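Local coordinates for uncharacterized ABC transporter solute-binding protein yclQ (Bacillus subtilis subsp. subtilis str. 168, PDB 3GFV) that binds iron-free and ferric petrobactin and the precursor 3,4-dihydroxybenzoic acid, serving the ABC transporter YclNOPQ in siderophore-mediated iron uptake, at residues V163-V176 with I196-I209. Sequence-based numbering, arbitrary orientation.
Sequences VKKTAEKLNKNGLV and IHDVFGVAPADQNI
Gly174 is held through both its backbone N and its O by the chain from Ala203 to Ala205, which runs parallel to it: its N donates to Ala203 O (2.8 Å), nearly in line with that C=O, and its O accepts from Ala205 N (2.9 Å), which sits above the carbonyl plane. A glycine suits this place because Val202 CG1 packs against its CA (3.8 Å) on the side where a CB would run into it. Gly174 O also meets the edge of the His197 ring at CE1. That ring is held from two ends: ND1 donates in its own plane to Val202 O, while NE2 shares a water with Val176 N, and Pro204 CB lies over one face, offset toward the rim. Deeper in, Val176 and Ile196 meet tip to tip, CG2 to CD1 at 3.7 Å. Val176 CG1 lies anti to the backbone N (chi1 -176°), which leaves CG2, beside that N, to touch both Ile196 and His197 NE2. These branched side chains fill the buried end, where Ile196 also packs on Phe232.

Ala167 of helix 146-170 and Gly201 opposite allow close approach. Ala167 CB touches the carbonyl oxygens of Phe200 and Gly201, and Lys164 CA makes a CA-H...O contact with Phe200 O (3.2 Å). Gly201 CA packs against Lys164 CG; its positive phi would press a CB against Phe200 O. A water bridges Ala167 O and Lys172 O to Ala203 N. The solvent side is looser: Lys164 and Glu168 form a long salt bridge.

The contact joins the long helix linking the two lobes, and strand 173-180 after it, to the connection 196-209; such a helix between two alpha/beta lobes is the hallmark of this periplasmic binding protein fold.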
loop_
_atom_site.group_PDB
_atom_site.type_symbol
_atom_site.label_atom_id
_atom_site.label_comp_id
_atom_site.label_asym_id
_atom_site.label_seq_id
_atom_site.Cartn_x
_atom_site.Cartn_y
_atom_site.Cartn_z
ATOM N N VAL A 163 -18.205 -0.446 0.761
ATOM C CA VAL A 163 -17.650 -1.794 0.628
ATOM C C VAL A 163 -17.886 -2.600 1.904
ATOM O O VAL A 163 -18.174 -3.799 1.852
ATOM C CB VAL A 163 -16.151 -1.815 0.228
ATOM C CG1 VAL A 163 -15.277 -1.334 1.369
ATOM C CG2 VAL A 163 -15.725 -3.252 -0.196
ATOM N N LYS A 164 -17.812 -1.928 3.042
ATOM C CA LYS A 164 -18.044 -2.585 4.316
ATOM C C LYS A 164 -19.486 -3.084 4.396
ATOM O O LYS A 164 -19.735 -4.210 4.847
ATOM C CB LYS A 164 -17.705 -1.655 5.479
ATOM C CG LYS A 164 -18.020 -2.222 6.847
ATOM C CD LYS A 164 -17.460 -1.341 7.957
ATOM C CE LYS A 164 -18.312 -1.475 9.219
ATOM N NZ LYS A 164 -17.487 -1.547 10.451
ATOM N N LYS A 165 -20.430 -2.261 3.954
ATOM C CA LYS A 165 -21.829 -2.685 3.933
ATOM C C LYS A 165 -22.010 -3.919 3.037
ATOM O O LYS A 165 -22.667 -4.893 3.425
ATOM C CB LYS A 165 -22.765 -1.534 3.532
ATOM C CG LYS A 165 -24.226 -1.854 3.756
ATOM C CD LYS A 165 -25.100 -0.605 3.743
ATOM C CE LYS A 165 -25.112 0.078 5.100
ATOM N NZ LYS A 165 -26.052 1.225 5.093
ATOM N N THR A 166 -21.397 -3.890 1.860
ATOM C CA THR A 166 -21.428 -5.020 0.939
ATOM C C THR A 166 -20.819 -6.258 1.589
ATOM O O THR A 166 -21.377 -7.362 1.504
ATOM C CB THR A 166 -20.642 -4.689 -0.346
ATOM O OG1 THR A 166 -21.289 -3.606 -1.029
ATOM C CG2 THR A 166 -20.558 -5.896 -1.261
ATOM N N ALA A 167 -19.662 -6.087 2.223
ATOM C CA ALA A 167 -18.988 -7.231 2.850
ATOM C C ALA A 167 -19.870 -7.856 3.934
ATOM O O ALA A 167 -19.943 -9.079 4.064
ATOM C CB ALA A 167 -17.646 -6.817 3.438
ATOM N N GLU A 168 -20.521 -7.008 4.723
ATOM C CA GLU A 168 -21.327 -7.494 5.845
ATOM C C GLU A 168 -22.649 -8.116 5.394
ATOM O O GLU A 168 -23.174 -9.011 6.063
ATOM C CB GLU A 168 -21.516 -6.383 6.890
ATOM C CG GLU A 168 -20.188 -6.085 7.610
ATOM C CD GLU A 168 -20.241 -4.890 8.561
ATOM O OE1 GLU A 168 -21.252 -4.158 8.560
ATOM O OE2 GLU A 168 -19.257 -4.693 9.311
ATOM N N LYS A 169 -23.169 -7.671 4.252
ATOM C CA LYS A 169 -24.389 -8.257 3.690
ATOM C C LYS A 169 -24.240 -9.723 3.315
ATOM O O LYS A 169 -25.198 -10.493 3.393
ATOM C CB LYS A 169 -24.849 -7.481 2.454
ATOM C CG LYS A 169 -25.890 -6.422 2.742
ATOM C CD LYS A 169 -25.935 -5.320 1.684
ATOM C CE LYS A 169 -27.013 -4.292 2.056
ATOM N NZ LYS A 169 -26.882 -2.944 1.446
ATOM N N LEU A 170 -23.039 -10.107 2.900
ATOM C CA LEU A 170 -22.799 -11.403 2.289
ATOM C C LEU A 170 -22.900 -12.536 3.273
ATOM O O LEU A 170 -23.280 -13.646 2.890
ATOM C CB LEU A 170 -21.392 -11.416 1.681
ATOM C CG LEU A 170 -21.255 -10.681 0.353
ATOM C CD1 LEU A 170 -19.778 -10.605 -0.023
ATOM C CD2 LEU A 170 -22.036 -11.400 -0.738
ATOM N N ASN A 171 -22.542 -12.279 4.532
ATOM C CA ASN A 171 -22.443 -13.363 5.513
ATOM C C ASN A 171 -21.494 -14.428 5.011
ATOM O O ASN A 171 -21.783 -15.638 5.024
ATOM C CB ASN A 171 -23.804 -13.978 5.806
ATOM C CG ASN A 171 -24.666 -13.063 6.623
ATOM O OD1 ASN A 171 -24.224 -12.537 7.649
ATOM N ND2 ASN A 171 -25.899 -12.847 6.173
ATOM N N LYS A 172 -20.366 -13.956 4.513
ATOM C CA LYS A 172 -19.346 -14.858 3.988
ATOM C C LYS A 172 -18.010 -14.364 4.527
ATOM O O LYS A 172 -17.899 -13.203 4.942
ATOM C CB LYS A 172 -19.307 -14.774 2.464
ATOM C CG LYS A 172 -20.592 -15.230 1.778
ATOM C CD LYS A 172 -20.790 -16.737 1.941
ATOM C CE LYS A 172 -22.095 -17.183 1.299
ATOM N NZ LYS A 172 -22.292 -18.660 1.433
ATOM N N ASN A 173 -16.980 -15.211 4.490
ATOM C CA ASN A 173 -15.688 -14.782 5.016
ATOM C C ASN A 173 -14.618 -14.737 3.927
ATOM O O ASN A 173 -14.874 -15.097 2.775
ATOM C CB ASN A 173 -15.242 -15.660 6.190
ATOM C CG ASN A 173 -15.070 -17.115 5.791
ATOM O OD1 ASN A 173 -14.680 -17.409 4.662
ATOM N ND2 ASN A 173 -15.340 -18.030 6.724
ATOM N N GLY A 174 -13.434 -14.261 4.297
ATOM C CA GLY A 174 -12.353 -14.116 3.330
ATOM C C GLY A 174 -11.014 -14.478 3.938
ATOM O O GLY A 174 -10.768 -14.274 5.140
ATOM N N LEU A 175 -10.141 -15.019 3.095
ATOM C CA LEU A 175 -8.756 -15.267 3.475
ATOM C C LEU A 175 -7.848 -14.503 2.510
ATOM O O LEU A 175 -8.076 -14.527 1.304
ATOM C CB LEU A 175 -8.450 -16.766 3.400
ATOM C CG LEU A 175 -6.989 -17.178 3.611
ATOM C CD1 LEU A 175 -6.547 -16.878 5.051
ATOM C CD2 LEU A 175 -6.760 -18.688 3.251
ATOM N N VAL A 176 -6.826 -13.839 3.045
ATOM C CA VAL A 176 -5.852 -13.121 2.213
ATOM C C VAL A 176 -4.525 -13.863 2.202
ATOM O O VAL A 176 -3.948 -14.133 3.263
ATOM C CB VAL A 176 -5.608 -11.695 2.768
ATOM C CG1 VAL A 176 -4.657 -10.913 1.846
ATOM C CG2 VAL A 176 -6.943 -10.942 2.910
ATOM N N ILE A 196 -8.188 -5.381 4.482
ATOM C CA ILE A 196 -9.312 -6.048 3.833
ATOM C C ILE A 196 -10.342 -6.441 4.902
ATOM O O ILE A 196 -11.554 -6.355 4.679
ATOM C CB ILE A 196 -8.821 -7.263 3.024
ATOM C CG1 ILE A 196 -8.139 -6.766 1.738
ATOM C CG2 ILE A 196 -9.986 -8.185 2.697
ATOM C CD1 ILE A 196 -7.296 -7.833 0.989
ATOM N N HIS A 197 -9.844 -6.802 6.078
ATOM C CA HIS A 197 -10.711 -7.060 7.236
ATOM C C HIS A 197 -10.949 -5.841 8.119
ATOM O O HIS A 197 -12.101 -5.571 8.522
ATOM C CB HIS A 197 -10.110 -8.178 8.092
ATOM C CG HIS A 197 -9.744 -9.387 7.307
ATOM N ND1 HIS A 197 -10.689 -10.177 6.676
ATOM C CD2 HIS A 197 -8.545 -9.965 7.054
ATOM C CE1 HIS A 197 -10.083 -11.174 6.064
ATOM N NE2 HIS A 197 -8.778 -11.071 6.281
ATOM N N ASP A 198 -9.879 -5.106 8.427
ATOM C CA ASP A 198 -9.942 -4.058 9.440
ATOM C C ASP A 198 -10.684 -2.824 8.943
ATOM O O ASP A 198 -11.301 -2.101 9.724
ATOM C CB ASP A 198 -8.529 -3.653 9.868
ATOM C CG ASP A 198 -7.731 -4.819 10.423
ATOM O OD1 ASP A 198 -8.336 -5.706 11.069
ATOM O OD2 ASP A 198 -6.511 -4.849 10.204
ATOM N N VAL A 199 -10.616 -2.588 7.644
ATOM C CA VAL A 199 -11.147 -1.357 7.069
ATOM C C VAL A 199 -12.335 -1.673 6.172
ATOM O O VAL A 199 -13.393 -1.064 6.307
ATOM C CB VAL A 199 -10.059 -0.621 6.269
ATOM C CG1 VAL A 199 -10.611 0.633 5.634
ATOM C CG2 VAL A 199 -8.901 -0.261 7.195
ATOM N N PHE A 200 -12.165 -2.662 5.284
ATOM C CA PHE A 200 -13.188 -2.968 4.291
ATOM C C PHE A 200 -14.269 -3.896 4.823
ATOM O O PHE A 200 -15.261 -4.145 4.136
ATOM C CB PHE A 200 -12.587 -3.598 3.023
ATOM C CG PHE A 200 -11.547 -2.742 2.344
ATOM C CD1 PHE A 200 -11.483 -1.382 2.601
ATOM C CD2 PHE A 200 -10.638 -3.312 1.451
ATOM C CE1 PHE A 200 -10.519 -0.601 1.984
ATOM C CE2 PHE A 200 -9.661 -2.538 0.808
ATOM C CZ PHE A 200 -9.602 -1.175 1.078
ATOM N N GLY A 201 -14.057 -4.450 6.015
ATOM C CA GLY A 201 -15.133 -5.167 6.690
ATOM C C GLY A 201 -15.341 -6.638 6.338
ATOM O O GLY A 201 -16.337 -7.244 6.754
ATOM N N VAL A 202 -14.422 -7.226 5.574
ATOM C CA VAL A 202 -14.547 -8.648 5.219
ATOM C C VAL A 202 -14.320 -9.499 6.463
ATOM O O VAL A 202 -13.321 -9.347 7.163
ATOM C CB VAL A 202 -13.562 -9.074 4.073
ATOM C CG1 VAL A 202 -13.639 -10.595 3.809
ATOM C CG2 VAL A 202 -13.855 -8.262 2.768
ATOM N N ALA A 203 -15.265 -10.381 6.787
ATOM C CA ALA A 203 -15.056 -11.244 7.948
ATOM C C ALA A 203 -13.849 -12.178 7.716
ATOM O O ALA A 203 -13.763 -12.822 6.676
ATOM C CB ALA A 203 -16.310 -12.083 8.207
ATOM N N PRO A 204 -12.922 -12.245 8.683
ATOM C CA PRO A 204 -11.769 -13.130 8.492
ATOM C C PRO A 204 -12.202 -14.581 8.572
ATOM O O PRO A 204 -12.962 -14.948 9.477
ATOM C CB PRO A 204 -10.859 -12.801 9.683
ATOM C CG PRO A 204 -11.394 -11.541 10.280
ATOM C CD PRO A 204 -12.847 -11.493 9.947
ATOM N N ALA A 205 -11.753 -15.400 7.628
ATOM C CA ALA A 205 -11.959 -16.838 7.704
ATOM C C ALA A 205 -11.155 -17.457 8.854
ATOM O O ALA A 205 -11.517 -18.511 9.386
ATOM C CB ALA A 205 -11.592 -17.511 6.362
ATOM N N ASP A 206 -10.065 -16.806 9.224
ATOM C CA ASP A 206 -9.251 -17.222 10.355
ATOM C C ASP A 206 -8.814 -15.995 11.138
ATOM O O ASP A 206 -7.905 -15.291 10.717
ATOM C CB ASP A 206 -8.024 -18.011 9.859
ATOM C CG ASP A 206 -7.185 -18.558 10.985
ATOM O OD1 ASP A 206 -7.442 -18.215 12.162
ATOM O OD2 ASP A 206 -6.244 -19.332 10.688
ATOM N N GLN A 207 -9.459 -15.763 12.283
ATOM C CA GLN A 207 -9.194 -14.605 13.139
ATOM C C GLN A 207 -7.802 -14.623 13.748
ATOM O O GLN A 207 -7.303 -13.589 14.198
ATOM C CB GLN A 207 -10.206 -14.577 14.294
ATOM C CG GLN A 207 -11.633 -14.313 13.875
ATOM C CD GLN A 207 -11.900 -12.841 13.655
ATOM O OE1 GLN A 207 -10.980 -12.018 13.683
ATOM N NE2 GLN A 207 -13.165 -12.496 13.434
ATOM N N ASN A 208 -7.182 -15.799 13.755
ATOM C CA ASN A 208 -5.993 -16.030 14.567
ATOM C C ASN A 208 -4.657 -16.021 13.833
ATOM O O ASN A 208 -3.636 -16.416 14.391
ATOM C CB ASN A 208 -6.156 -17.325 15.355
ATOM C CG ASN A 208 -7.372 -17.293 16.261
ATOM O OD1 ASN A 208 -8.178 -18.225 16.275
ATOM N ND2 ASN A 208 -7.524 -16.201 17.002
ATOM N N ILE A 209 -4.664 -15.575 12.588
ATOM C CA ILE A 209 -3.421 -15.419 11.844
ATOM C C ILE A 209 -2.552 -14.377 12.550
ATOM O O ILE A 209 -2.995 -13.257 12.814
ATOM C CB ILE A 209 -3.701 -14.945 10.414
ATOM C CG1 ILE A 209 -4.570 -15.985 9.687
ATOM C CG2 ILE A 209 -2.394 -14.703 9.672
ATOM C CD1 ILE A 209 -5.182 -15.488 8.383
HETATM O O HOH W 1 -17.446 -10.627 4.735
HETATM O O HOH W 2 -7.206 -13.376 5.970
#